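Local coordinates for thiamine-monophosphate kinase (PDB 6XEP), which probably catalyses the ATP-dependent phosphorylation of thiamine monophosphate to thiamine diphosphate, the active form of vitamin B1, using magnesium ions, at residues Ile17-Ala22 with Trp106-Gly111; Lys74-Asn79 with Asp112-Leu117; Asp285-Leu290 with Leu301-Arg306. One frame throughout, in Å; residues are numbered along the deposited sequence. Where two conformers were deposited one is given.

Contact 1. Residues Ile17-Ala22 with Trp106-Gly111; sequences IDRIRA and WIEAFG
R19 reaches out from one helix to the backbone of another, turning the edge of its guanidinium group to the carbonyl O of E108, with G111 close by. NH1 of R19 gives a hydrogen bond to this O of E108 at 2.9 Å, with an N-H...O angle of 149°. The acceptor lies close to the guanidinium plane, and the donor lies in the plane of the carbonyl, on one of its lone pairs. G111 lies next to the bond: NH1 of R19 is 3.6 Å from CA of G111, while NH2 passes the carbonyl carbon of the same glycine at 3.7 Å. The guanidinium thus lies close against the glycine backbone. The arm of R19 is nearly straight at chi2 and then turns at chi3 (-82°), which brings the flat head onto the helix. NH2 carries the stronger polar link, a salt bridge to D112; in the conformer described both terminal nitrogens are engaged, which would limit rotation of the group. E108 flanks the arginine with its aliphatic part, CG lying 4.1 Å from NH1 of R19; its carboxylate is not in contact with the arginine. The arrangement is plain helix-to-helix packing, an arginine of helix 17-24, in the N-terminal part of the chain, bonded to the backbone of helix 104-120 and to D112; helix 104-120 is one of the helices that cover the sheet of the PurM-like N-terminal domain.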
ATOM      1  N   ILE A  17      12.022  12.472  -3.721  1.00 21.56           N
ATOM      2  CA  ILE A  17      12.041  12.932  -2.332  1.00 21.23           C
ATOM      3  C   ILE A  17      12.016  14.458  -2.247  1.00 19.59           C
ATOM      4  O   ILE A  17      11.408  15.030  -1.331  1.00 17.26           O
ATOM      5  CB  ILE A  17      13.250  12.346  -1.580  1.00 25.23           C
ATOM      6  CG1 ILE A  17      13.140  12.705  -0.099  1.00 19.84           C
ATOM      7  CG2 ILE A  17      14.528  12.852  -2.153  1.00 24.12           C
ATOM      8  CD1 ILE A  17      11.914  12.116   0.540  1.00 23.56           C
ATOM      9  N   ASP A  18      12.669  15.154  -3.182  1.00 19.91           N
ATOM     10  CA  ASP A  18      12.674  16.613  -3.094  1.00 23.62           C
ATOM     11  C   ASP A  18      11.264  17.169  -3.250  1.00 18.91           C
ATOM     12  O   ASP A  18      10.834  18.047  -2.493  1.00 17.60           O
ATOM     13  CB  ASP A  18      13.608  17.215  -4.144  1.00 27.44           C
ATOM     14  CG  ASP A  18      15.065  16.902  -3.868  1.00 42.14           C
ATOM     15  OD1 ASP A  18      15.443  16.807  -2.674  1.00 35.80           O
ATOM     16  OD2 ASP A  18      15.838  16.743  -4.840  1.00 39.67           O
ATOM     17  N   ARG A  19      10.525  16.673  -4.235  1.00 14.92           N
ATOM     18  CA  ARG A  19       9.151  17.130  -4.392  0.53 18.41           C
ATOM     19  C   ARG A  19       8.267  16.649  -3.246  1.00 15.99           C
ATOM     20  O   ARG A  19       7.351  17.371  -2.836  1.00 16.20           O
ATOM     21  CB  ARG A  19       8.611  16.695  -5.754  0.53 17.82           C
ATOM     22  CG  ARG A  19       9.257  17.479  -6.911  0.53 18.41           C
ATOM     23  CD  ARG A  19       8.473  17.290  -8.207  0.53 19.76           C
ATOM     24  NE  ARG A  19       8.812  16.045  -8.889  0.53 17.08           N
ATOM     25  CZ  ARG A  19       8.221  15.626 -10.006  0.53 17.61           C
ATOM     26  NH1 ARG A  19       8.583  14.480 -10.565  0.53 19.67           N
ATOM     27  NH2 ARG A  19       7.262  16.354 -10.568  0.53 14.45           N
ATOM     28  N   ILE A  20       8.540  15.461  -2.690  1.00 13.13           N
ATOM     29  CA  ILE A  20       7.808  15.021  -1.502  1.00 14.16           C
ATOM     30  C   ILE A  20       8.001  16.014  -0.362  1.00 13.69           C
ATOM     31  O   ILE A  20       7.034  16.488   0.244  1.00 17.87           O
ATOM     32  CB  ILE A  20       8.246  13.609  -1.084  1.00 12.73           C
ATOM     33  CG1 ILE A  20       7.687  12.569  -2.063  1.00 14.99           C
ATOM     34  CG2 ILE A  20       7.753  13.288   0.360  1.00 17.56           C
ATOM     35  CD1 ILE A  20       8.346  11.232  -1.935  1.00 20.79           C
ATOM     36  N   ARG A  21       9.260  16.340  -0.047  1.00 20.03           N
ATOM     37  CA  ARG A  21       9.528  17.223   1.084  1.00 16.71           C
ATOM     38  C   ARG A  21       8.964  18.618   0.854  1.00 23.44           C
ATOM     39  O   ARG A  21       8.503  19.268   1.797  1.00 24.19           O
ATOM     40  CB  ARG A  21      11.030  17.317   1.356  1.00 16.50           C
ATOM     41  CG  ARG A  21      11.664  16.053   1.899  1.00 19.81           C
ATOM     42  CD  ARG A  21      13.166  16.279   2.100  1.00 27.87           C
ATOM     43  NE  ARG A  21      13.881  15.022   2.302  1.00 33.23           N
ATOM     44  CZ  ARG A  21      15.193  14.877   2.134  1.00 41.33           C
ATOM     45  NH1 ARG A  21      15.945  15.911   1.762  1.00 46.63           N
ATOM     46  NH2 ARG A  21      15.758  13.694   2.337  1.00 44.93           N
ATOM     47  N   ALA A  22       9.007  19.107  -0.390  1.00 17.68           N
ATOM     48  CA  ALA A  22       8.472  20.434  -0.657  1.00 19.30           C
ATOM     49  C   ALA A  22       7.017  20.513  -0.227  1.00 23.88           C
ATOM     50  O   ALA A  22       6.553  21.561   0.250  1.00 24.60           O
ATOM     51  CB  ALA A  22       8.624  20.760  -2.142  1.00 25.54           C
ATOM     52  N   TRP A 106      11.745   8.234 -16.523  1.00 18.71           N
ATOM     53  CA  TRP A 106      10.379   7.736 -16.385  1.00 18.20           C
ATOM     54  C   TRP A 106       9.801   8.086 -15.021  1.00 17.90           C
ATOM     55  O   TRP A 106       8.661   8.535 -14.924  1.00 13.15           O
ATOM     56  CB  TRP A 106      10.345   6.224 -16.615  1.00 18.90           C
ATOM     57  CG  TRP A 106       8.963   5.665 -16.699  1.00 15.48           C
ATOM     58  CD1 TRP A 106       8.259   5.392 -17.840  1.00 15.79           C
ATOM     59  CD2 TRP A 106       8.131   5.262 -15.609  1.00 17.36           C
ATOM     60  NE1 TRP A 106       7.038   4.860 -17.524  1.00 19.79           N
ATOM     61  CE2 TRP A 106       6.929   4.778 -16.161  1.00 17.98           C
ATOM     62  CE3 TRP A 106       8.279   5.272 -14.220  1.00 19.58           C
ATOM     63  CZ2 TRP A 106       5.883   4.307 -15.371  1.00 14.98           C
ATOM     64  CZ3 TRP A 106       7.233   4.803 -13.431  1.00 20.16           C
ATOM     65  CH2 TRP A 106       6.049   4.345 -14.010  1.00 20.81           C
ATOM     66  N   ILE A 107      10.582   7.919 -13.959  1.00 16.72           N
ATOM     67  CA  ILE A 107      10.062   8.188 -12.625  1.00 17.43           C
ATOM     68  C   ILE A 107       9.754   9.667 -12.463  1.00 15.93           C
ATOM     69  O   ILE A 107       8.767  10.036 -11.825  1.00 13.86           O
ATOM     70  CB  ILE A 107      11.048   7.698 -11.552  1.00 20.20           C
ATOM     71  CG1 ILE A 107      11.077   6.173 -11.520  1.00 23.03           C
ATOM     72  CG2 ILE A 107      10.619   8.165 -10.177  1.00 26.57           C
ATOM     73  CD1 ILE A 107      12.165   5.636 -10.594  1.00 32.93           C
ATOM     74  N   GLU A 108      10.591  10.537 -13.033  1.00 16.99           N
ATOM     75  CA  GLU A 108      10.329  11.972 -12.955  0.55 17.72           C
ATOM     76  C   GLU A 108       9.014  12.324 -13.645  1.00 17.22           C
ATOM     77  O   GLU A 108       8.232  13.135 -13.138  1.00 15.16           O
ATOM     78  CB  GLU A 108      11.496  12.742 -13.573  0.55 19.39           C
ATOM     79  CG  GLU A 108      11.376  14.255 -13.507  0.55 19.53           C
ATOM     80  CD  GLU A 108      12.721  14.966 -13.696  0.55 25.72           C
ATOM     81  OE1 GLU A 108      13.443  14.669 -14.676  0.55 21.32           O
ATOM     82  OE2 GLU A 108      13.059  15.827 -12.854  0.55 24.88           O
ATOM     83  N   ALA A 109       8.766  11.726 -14.809  1.00 13.90           N
ATOM     84  CA  ALA A 109       7.530  11.975 -15.545  1.00 12.63           C
ATOM     85  C   ALA A 109       6.331  11.376 -14.831  1.00 12.77           C
ATOM     86  O   ALA A 109       5.245  11.965 -14.814  1.00 12.64           O
ATOM     87  CB  ALA A 109       7.641  11.393 -16.951  1.00 17.82           C
ATOM     88  N   PHE A 110       6.499  10.185 -14.258  1.00 14.12           N
ATOM     89  CA  PHE A 110       5.447   9.620 -13.424  1.00 12.32           C
ATOM     90  C   PHE A 110       5.126  10.576 -12.284  1.00 14.66           C
ATOM     91  O   PHE A 110       3.958  10.824 -11.981  1.00 13.71           O
ATOM     92  CB  PHE A 110       5.900   8.258 -12.887  1.00 14.10           C
ATOM     93  CG  PHE A 110       5.003   7.704 -11.823  1.00 16.49           C
ATOM     94  CD1 PHE A 110       5.145   8.090 -10.497  1.00 21.31           C
ATOM     95  CD2 PHE A 110       4.048   6.780 -12.139  1.00 16.12           C
ATOM     96  CE1 PHE A 110       4.309   7.578  -9.518  1.00 23.37           C
ATOM     97  CE2 PHE A 110       3.202   6.280 -11.155  1.00 14.08           C
ATOM     98  CZ  PHE A 110       3.347   6.675  -9.849  1.00 17.76           C
ATOM     99  N   GLY A 111       6.163  11.143 -11.663  1.00 12.06           N
ATOM    100  CA  GLY A 111       5.930  12.057 -10.558  1.00 15.45           C
ATOM    101  C   GLY A 111       5.179  13.297 -11.002  1.00 13.91           C
ATOM    102  O   GLY A 111       4.324  13.807 -10.279  1.00 14.16           O
TER

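Contact 2. Residues Lys74-Asn79 with Asp112-Leu117; sequences KTLAVN and DGFFAL
L76 and A77 face F114 and L117 across two helices that run in broadly the same direction, their local axes 35° apart and 8.8 Å from each other at closest approach; CA of L76 lies 6.4 Å from CA of F114. L76 is the centre of the contact. Its CD2 methyl sits over the middle of the F114 ring, 4.2 Å from the centroid and only 8° off the normal, a CH-pi contact on one ring face. The leucine stem meets the ring as well, CB touching CE2 of F114 at 3.8 Å, and the two side chains cross at about a right angle. CG of F114 is anti to its backbone N (chi1 -167°), which swings the ring in toward L76. The same CD2 methyl also lies 3.6 Å from the carbonyl O of F114, against the backbone of the facing helix.

These are helices 68-85 and 104-120 of the PurM-like N-terminal domain, packed side by side over its four-stranded sheet; F114 reaches V139 and T75 reaches L137 and V139 of strand 136-145.

L117 comes in beside L76 from the next turn of its helix. Its CD2 branch does most of the touching, meeting CG of L76 at 4.0 Å and CB of A77 at 3.6 Å, and beside A77 that methyl lies against the helix backbone, near N of A77. W73 and L80 of helix 68-85 and P206 add to the surroundings of L117. All four touching residues are buried; the side chains that meet are all apolar, with no hydrogen bond between the segments. The L76 side chain is about 8 Å from that of T52, a predicted magnesium ligand, whose OG1 is hydrogen-bonded by N79 from the same helix.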
ATOM      1  N   LYS A  74      -3.320   8.344 -13.207  1.00 11.23           N
ATOM      2  CA  LYS A  74      -4.421   7.406 -13.068  1.00 10.46           C
ATOM      3  C   LYS A  74      -4.249   6.527 -11.839  1.00 12.36           C
ATOM      4  O   LYS A  74      -5.234   6.212 -11.162  1.00 13.55           O
ATOM      5  CB  LYS A  74      -4.564   6.557 -14.339  1.00 12.28           C
ATOM      6  CG  LYS A  74      -5.793   5.649 -14.269  1.00 12.15           C
ATOM      7  CD  LYS A  74      -6.242   5.165 -15.655  1.00 11.46           C
ATOM      8  CE  LYS A  74      -7.568   4.419 -15.527  1.00 14.02           C
ATOM      9  NZ  LYS A  74      -8.110   3.953 -16.831  1.00 11.84           N
ATOM     10  N   THR A  75      -2.998   6.161 -11.507  1.00 11.52           N
ATOM     11  CA  THR A  75      -2.783   5.334 -10.317  1.00 12.78           C
ATOM     12  C   THR A  75      -3.351   6.019  -9.074  1.00 14.89           C
ATOM     13  O   THR A  75      -4.069   5.400  -8.277  1.00 15.74           O
ATOM     14  CB  THR A  75      -1.283   5.031 -10.160  1.00 15.52           C
ATOM     15  OG1 THR A  75      -0.849   4.257 -11.283  1.00 17.04           O
ATOM     16  CG2 THR A  75      -1.043   4.190  -8.928  1.00 19.23           C
ATOM     17  N   LEU A  76      -3.100   7.317  -8.926  1.00 13.94           N
ATOM     18  CA  LEU A  76      -3.671   8.037  -7.792  1.00 13.03           C
ATOM     19  C   LEU A  76      -5.173   8.269  -7.967  1.00 12.30           C
ATOM     20  O   LEU A  76      -5.927   8.209  -6.990  1.00 13.17           O
ATOM     21  CB  LEU A  76      -2.948   9.367  -7.600  1.00 13.27           C
ATOM     22  CG  LEU A  76      -3.458  10.293  -6.498  1.00 15.33           C
ATOM     23  CD1 LEU A  76      -3.375   9.615  -5.113  1.00 12.01           C
ATOM     24  CD2 LEU A  76      -2.638  11.586  -6.519  1.00 15.89           C
ATOM     25  N   ALA A  77      -5.624   8.558  -9.190  1.00 10.97           N
ATOM     26  CA  ALA A  77      -7.033   8.866  -9.411  1.00 12.64           C
ATOM     27  C   ALA A  77      -7.946   7.724  -8.966  1.00 12.85           C
ATOM     28  O   ALA A  77      -9.042   7.968  -8.449  1.00 13.79           O
ATOM     29  CB  ALA A  77      -7.275   9.184 -10.887  1.00 10.32           C
ATOM     30  N   VAL A  78      -7.531   6.475  -9.186  1.00 13.20           N
ATOM     31  CA  VAL A  78      -8.348   5.339  -8.756  1.00 15.77           C
ATOM     32  C   VAL A  78      -8.603   5.406  -7.252  1.00 13.75           C
ATOM     33  O   VAL A  78      -9.730   5.225  -6.781  1.00 14.34           O
ATOM     34  CB  VAL A  78      -7.677   4.014  -9.158  1.00 16.15           C
ATOM     35  CG1 VAL A  78      -8.502   2.855  -8.634  1.00 17.50           C
ATOM     36  CG2 VAL A  78      -7.562   3.946 -10.665  1.00 15.57           C
ATOM     37  N   ASN A  79      -7.554   5.677  -6.478  1.00 13.65           N
ATOM     38  CA  ASN A  79      -7.691   5.715  -5.025  1.00 14.35           C
ATOM     39  C   ASN A  79      -8.506   6.910  -4.566  1.00 17.33           C
ATOM     40  O   ASN A  79      -9.298   6.811  -3.617  1.00 14.17           O
ATOM     41  CB  ASN A  79      -6.306   5.752  -4.391  1.00 13.32           C
ATOM     42  CG  ASN A  79      -5.619   4.431  -4.471  1.00 21.86           C
ATOM     43  OD1 ASN A  79      -4.980   4.107  -5.472  1.00 24.09           O
ATOM     44  ND2 ASN A  79      -5.770   3.627  -3.427  1.00 24.39           N
ATOM     45  N   ASP A 112       5.481  13.787 -12.206  1.00 14.42           N
ATOM     46  CA  ASP A 112       4.718  14.910 -12.754  1.00 12.31           C
ATOM     47  C   ASP A 112       3.221  14.637 -12.684  1.00 15.24           C
ATOM     48  O   ASP A 112       2.441  15.490 -12.243  1.00 15.40           O
ATOM     49  CB  ASP A 112       5.121  15.173 -14.207  1.00 13.27           C
ATOM     50  CG  ASP A 112       6.420  15.919 -14.343  1.00 15.38           C
ATOM     51  OD1 ASP A 112       6.956  16.428 -13.331  1.00 15.49           O
ATOM     52  OD2 ASP A 112       6.903  15.991 -15.493  1.00 15.78           O
ATOM     53  N   GLY A 113       2.793  13.454 -13.117  1.00 13.59           N
ATOM     54  CA  GLY A 113       1.378  13.182 -13.177  1.00 15.55           C
ATOM     55  C   GLY A 113       0.774  12.919 -11.819  1.00 12.61           C
ATOM     56  O   GLY A 113      -0.337  13.363 -11.521  1.00 11.61           O
ATOM     57  N   PHE A 114       1.533  12.206 -10.985  1.00 12.87           N
ATOM     58  CA  PHE A 114       1.111  11.944  -9.618  1.00 12.18           C
ATOM     59  C   PHE A 114       0.876  13.249  -8.862  1.00 14.36           C
ATOM     60  O   PHE A 114      -0.202  13.467  -8.291  1.00 12.52           O
ATOM     61  CB  PHE A 114       2.158  11.077  -8.924  1.00 14.45           C
ATOM     62  CG  PHE A 114       1.686  10.501  -7.627  1.00 15.74           C
ATOM     63  CD1 PHE A 114       1.824  11.214  -6.460  1.00 18.51           C
ATOM     64  CD2 PHE A 114       1.090   9.253  -7.584  1.00 21.05           C
ATOM     65  CE1 PHE A 114       1.370  10.697  -5.260  1.00 26.01           C
ATOM     66  CE2 PHE A 114       0.644   8.735  -6.388  1.00 21.82           C
ATOM     67  CZ  PHE A 114       0.789   9.460  -5.235  1.00 20.86           C
ATOM     68  N   PHE A 115       1.878  14.139  -8.860  1.00 12.69           N
ATOM     69  CA  PHE A 115       1.758  15.381  -8.112  1.00 13.92           C
ATOM     70  C   PHE A 115       0.787  16.338  -8.770  1.00 14.54           C
ATOM     71  O   PHE A 115       0.144  17.123  -8.071  1.00 15.64           O
ATOM     72  CB  PHE A 115       3.121  16.069  -7.956  1.00 14.32           C
ATOM     73  CG  PHE A 115       4.082  15.310  -7.090  1.00 15.86           C
ATOM     74  CD1 PHE A 115       3.751  14.989  -5.777  1.00 16.72           C
ATOM     75  CD2 PHE A 115       5.314  14.903  -7.593  1.00 15.74           C
ATOM     76  CE1 PHE A 115       4.649  14.289  -4.968  1.00 17.09           C
ATOM     77  CE2 PHE A 115       6.222  14.213  -6.789  1.00 18.99           C
ATOM     78  CZ  PHE A 115       5.882  13.901  -5.476  1.00 17.88           C
ATOM     79  N   ALA A 116       0.666  16.307 -10.101  1.00 14.11           N
ATOM     80  CA  ALA A 116      -0.321  17.179 -10.731  1.00 16.77           C
ATOM     81  C   ALA A 116      -1.700  16.934 -10.143  1.00 15.48           C
ATOM     82  O   ALA A 116      -2.425  17.881  -9.823  1.00 16.95           O
ATOM     83  CB  ALA A 116      -0.349  16.982 -12.248  1.00 16.53           C
ATOM     84  N   LEU A 117      -2.075  15.663  -9.975  1.00 16.18           N
ATOM     85  CA  LEU A 117      -3.371  15.341  -9.380  1.00 15.50           C
ATOM     86  C   LEU A 117      -3.351  15.464  -7.856  1.00 13.12           C
ATOM     87  O   LEU A 117      -4.288  16.006  -7.268  1.00 14.67           O
ATOM     88  CB  LEU A 117      -3.793  13.933  -9.795  1.00 11.34           C
ATOM     89  CG  LEU A 117      -5.108  13.447  -9.205  1.00 12.58           C
ATOM     90  CD1 LEU A 117      -6.259  14.342  -9.619  1.00 16.88           C
ATOM     91  CD2 LEU A 117      -5.345  11.992  -9.642  1.00 13.11           C
TER

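Contact 3. Residues Asp285-Leu290 with Leu301-Arg306; sequences DQRDAL and LTRIGR
R287, in the first turn of its helix, meets R303 of the following strand with their guanidinium groups face to face. Just ahead of it D285 and Q286 belong to a 3-10 segment that begins before them, Q286 standing at the N-cap position; NE2 of Q286 is hydrogen-bonded to OD2 of D285 at 3.2 Å, approaching from above the carboxylate plane. R287 then sends an extended chain toward the strand. Its guanidinium lies flat on that of R303, centres 3.5 Å apart and planes only 13° from parallel, with each CZ over the centre of the other group. A bend at chi3 (54°) turns the R303 guanidinium flat against it. NH2 of R287 and NH1 of R303 are 3.3 Å apart, two donors that form no bond. D161 probably eases this pairing of like charges: it takes a salt bridge from NE of R287, and the R303 side chain also touches it.

The two segments belong to helix 287-297 and strand 301-308, which lies antiparallel between strands 161-165 and 242-245 in the mixed sheet of the PurM-like C-terminal domain. Strand 301-308 carries a classic beta bulge, I304 and G305 both facing I162. One turn on from R287, L290 closes the contact on the buried side: its carbonyl O lies 3.6 Å from CD1 of L301, while its side chain packs on W163, F280 and A282.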
ATOM      1  N   ASP A 285     -36.954  15.462  -2.981  1.00 21.29           N
ATOM      2  CA  ASP A 285     -37.042  16.891  -2.721  1.00 22.61           C
ATOM      3  C   ASP A 285     -35.683  17.588  -2.726  1.00 22.34           C
ATOM      4  O   ASP A 285     -35.632  18.802  -2.488  1.00 24.19           O
ATOM      5  CB  ASP A 285     -37.801  17.145  -1.404  1.00 25.54           C
ATOM      6  CG  ASP A 285     -37.062  16.651  -0.167  1.00 28.43           C
ATOM      7  OD1 ASP A 285     -37.575  16.867   0.951  1.00 33.90           O
ATOM      8  OD2 ASP A 285     -35.980  16.069  -0.286  1.00 26.35           O
ATOM      9  N   GLN A 286     -34.601  16.871  -3.030  1.00 22.17           N
ATOM     10  CA  GLN A 286     -33.281  17.462  -3.202  1.00 18.74           C
ATOM     11  C   GLN A 286     -32.996  17.893  -4.645  1.00 22.87           C
ATOM     12  O   GLN A 286     -31.868  18.295  -4.936  1.00 18.01           O
ATOM     13  CB  GLN A 286     -32.190  16.487  -2.745  1.00 20.09           C
ATOM     14  CG  GLN A 286     -32.262  16.118  -1.272  1.00 23.17           C
ATOM     15  CD  GLN A 286     -32.185  17.324  -0.377  1.00 27.37           C
ATOM     16  OE1 GLN A 286     -31.209  18.073  -0.409  1.00 35.11           O
ATOM     17  NE2 GLN A 286     -33.228  17.540   0.419  1.00 32.28           N
ATOM     18  N   ARG A 287     -33.983  17.828  -5.550  1.00 22.17           N
ATOM     19  CA  ARG A 287     -33.679  18.064  -6.961  1.00 21.44           C
ATOM     20  C   ARG A 287     -33.168  19.475  -7.186  1.00 19.21           C
ATOM     21  O   ARG A 287     -32.137  19.668  -7.845  1.00 20.82           O
ATOM     22  CB  ARG A 287     -34.906  17.802  -7.830  1.00 23.88           C
ATOM     23  CG  ARG A 287     -35.108  16.331  -8.113  1.00 18.56           C
ATOM     24  CD  ARG A 287     -36.381  16.111  -8.885  1.00 21.20           C
ATOM     25  NE  ARG A 287     -36.739  14.700  -8.927  1.00 20.13           N
ATOM     26  CZ  ARG A 287     -37.780  14.230  -9.602  1.00 26.20           C
ATOM     27  NH1 ARG A 287     -38.551  15.069 -10.311  1.00 21.21           N
ATOM     28  NH2 ARG A 287     -38.040  12.928  -9.575  1.00 28.20           N
ATOM     29  N   ASP A 288     -33.890  20.475  -6.663  1.00 20.53           N
ATOM     30  CA  ASP A 288     -33.478  21.867  -6.803  1.00 21.69           C
ATOM     31  C   ASP A 288     -32.073  22.072  -6.254  1.00 25.47           C
ATOM     32  O   ASP A 288     -31.233  22.718  -6.890  1.00 23.68           O
ATOM     33  CB  ASP A 288     -34.463  22.792  -6.081  1.00 23.44           C
ATOM     34  CG  ASP A 288     -35.828  22.826  -6.736  1.00 31.33           C
ATOM     35  OD1 ASP A 288     -35.981  22.249  -7.834  1.00 28.26           O
ATOM     36  OD2 ASP A 288     -36.744  23.438  -6.150  1.00 29.66           O
ATOM     37  N   ALA A 289     -31.806  21.522  -5.069  1.00 22.00           N
ATOM     38  CA  ALA A 289     -30.515  21.735  -4.424  1.00 28.99           C
ATOM     39  C   ALA A 289     -29.390  21.103  -5.228  1.00 23.57           C
ATOM     40  O   ALA A 289     -28.303  21.678  -5.347  1.00 22.96           O
ATOM     41  CB  ALA A 289     -30.541  21.166  -3.005  1.00 23.53           C
ATOM     42  N   LEU A 290     -29.637  19.920  -5.793  1.00 19.96           N
ATOM     43  CA  LEU A 290     -28.600  19.240  -6.554  1.00 17.14           C
ATOM     44  C   LEU A 290     -28.333  19.935  -7.881  1.00 17.63           C
ATOM     45  O   LEU A 290     -27.191  19.958  -8.340  1.00 18.03           O
ATOM     46  CB  LEU A 290     -28.978  17.767  -6.749  1.00 16.87           C
ATOM     47  CG  LEU A 290     -28.864  16.961  -5.451  1.00 17.34           C
ATOM     48  CD1 LEU A 290     -29.586  15.606  -5.546  1.00 15.95           C
ATOM     49  CD2 LEU A 290     -27.398  16.753  -5.082  1.00 15.22           C
ATOM     50  N   LEU A 301     -24.465  17.034 -12.917  1.00 18.59           N
ATOM     51  CA  LEU A 301     -25.133  15.988 -12.147  1.00 13.95           C
ATOM     52  C   LEU A 301     -26.447  15.686 -12.846  1.00 16.00           C
ATOM     53  O   LEU A 301     -27.270  16.591 -13.031  1.00 16.26           O
ATOM     54  CB  LEU A 301     -25.392  16.419 -10.703  1.00 14.62           C
ATOM     55  CG  LEU A 301     -24.130  16.890  -9.967  1.00 17.59           C
ATOM     56  CD1 LEU A 301     -24.507  17.570  -8.651  1.00 15.86           C
ATOM     57  CD2 LEU A 301     -23.182  15.708  -9.741  1.00 17.51           C
ATOM     58  N   THR A 302     -26.641  14.427 -13.222  1.00 15.63           N
ATOM     59  CA  THR A 302     -27.745  14.033 -14.084  1.00 15.19           C
ATOM     60  C   THR A 302     -28.626  13.029 -13.358  1.00 17.40           C
ATOM     61  O   THR A 302     -28.136  12.008 -12.875  1.00 16.56           O
ATOM     62  CB  THR A 302     -27.217  13.452 -15.394  1.00 18.26           C
ATOM     63  OG1 THR A 302     -26.399  14.444 -16.023  1.00 18.78           O
ATOM     64  CG2 THR A 302     -28.378  13.068 -16.343  1.00 15.91           C
ATOM     65  N   ARG A 303     -29.926  13.325 -13.286  1.00 18.80           N
ATOM     66  CA  ARG A 303     -30.884  12.398 -12.691  1.00 16.72           C
ATOM     67  C   ARG A 303     -31.193  11.297 -13.704  1.00 15.47           C
ATOM     68  O   ARG A 303     -31.701  11.574 -14.796  1.00 19.54           O
ATOM     69  CB  ARG A 303     -32.146  13.146 -12.266  1.00 14.89           C
ATOM     70  CG  ARG A 303     -33.166  12.324 -11.474  1.00 18.11           C
ATOM     71  CD  ARG A 303     -34.251  13.201 -10.838  1.00 19.66           C
ATOM     72  NE  ARG A 303     -34.899  14.061 -11.821  1.00 18.86           N
ATOM     73  CZ  ARG A 303     -35.923  13.678 -12.579  1.00 21.44           C
ATOM     74  NH1 ARG A 303     -36.415  12.446 -12.461  1.00 23.17           N
ATOM     75  NH2 ARG A 303     -36.453  14.526 -13.459  1.00 26.29           N
ATOM     76  N   ILE A 304     -30.880  10.053 -13.352  1.00 13.58           N
ATOM     77  CA  ILE A 304     -30.928   8.954 -14.304  1.00 15.18           C
ATOM     78  C   ILE A 304     -31.917   7.859 -13.925  1.00 17.53           C
ATOM     79  O   ILE A 304     -32.106   6.924 -14.709  1.00 14.99           O
ATOM     80  CB  ILE A 304     -29.527   8.345 -14.521  1.00 16.95           C
ATOM     81  CG1 ILE A 304     -28.940   7.817 -13.200  1.00 16.70           C
ATOM     82  CG2 ILE A 304     -28.600   9.373 -15.158  1.00 14.59           C
ATOM     83  CD1 ILE A 304     -27.733   6.909 -13.395  1.00 19.57           C
ATOM     84  N   GLY A 305     -32.556   7.928 -12.765  1.00 16.95           N
ATOM     85  CA  GLY A 305     -33.386   6.807 -12.356  1.00 20.34           C
ATOM     86  C   GLY A 305     -33.973   6.999 -10.981  1.00 18.43           C
ATOM     87  O   GLY A 305     -34.003   8.112 -10.450  1.00 17.55           O
ATOM     88  N   ARG A 306     -34.426   5.885 -10.403  1.00 17.01           N
ATOM     89  CA  ARG A 306     -35.162   5.923  -9.149  1.00 15.35           C
ATOM     90  C   ARG A 306     -34.949   4.622  -8.388  1.00 14.09           C
ATOM     91  O   ARG A 306     -34.651   3.574  -8.977  1.00 16.25           O
ATOM     92  CB  ARG A 306     -36.665   6.131  -9.379  1.00 14.67           C
ATOM     93  CG  ARG A 306     -37.303   4.948 -10.063  1.00 22.06           C
ATOM     94  CD  ARG A 306     -38.657   5.264 -10.674  1.00 23.55           C
ATOM     95  NE  ARG A 306     -39.085   4.163 -11.543  1.00 30.73           N
ATOM     96  CZ  ARG A 306     -39.733   3.079 -11.122  1.00 32.45           C
ATOM     97  NH1 ARG A 306     -40.052   2.945  -9.843  1.00 24.86           N
ATOM     98  NH2 ARG A 306     -40.076   2.130 -11.984  1.00 28.56           N
TER

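Contacts 1 and 2 share helix 104-120 and adjoin, their centres 12 Å apart. NH2 of R19 in contact 1 makes its salt bridge to OD1 of D112, in the 112-117 segment, at 2.8 Å, and CB of R19 packs on CE2 of F115 at 3.6 Å, so helix 17-24 and helix 68-85 both lean on this one helix. Contact 2 is the one nearer the predicted magnesium site, the L76 side chain being about 9 Å from that of D54; contacts 1 and 3 lie away from the annotated sites. Contact 3 belongs to the C-terminal domain, its centre 30 Å from that of contact 2 and 41 Å from that of contact 1.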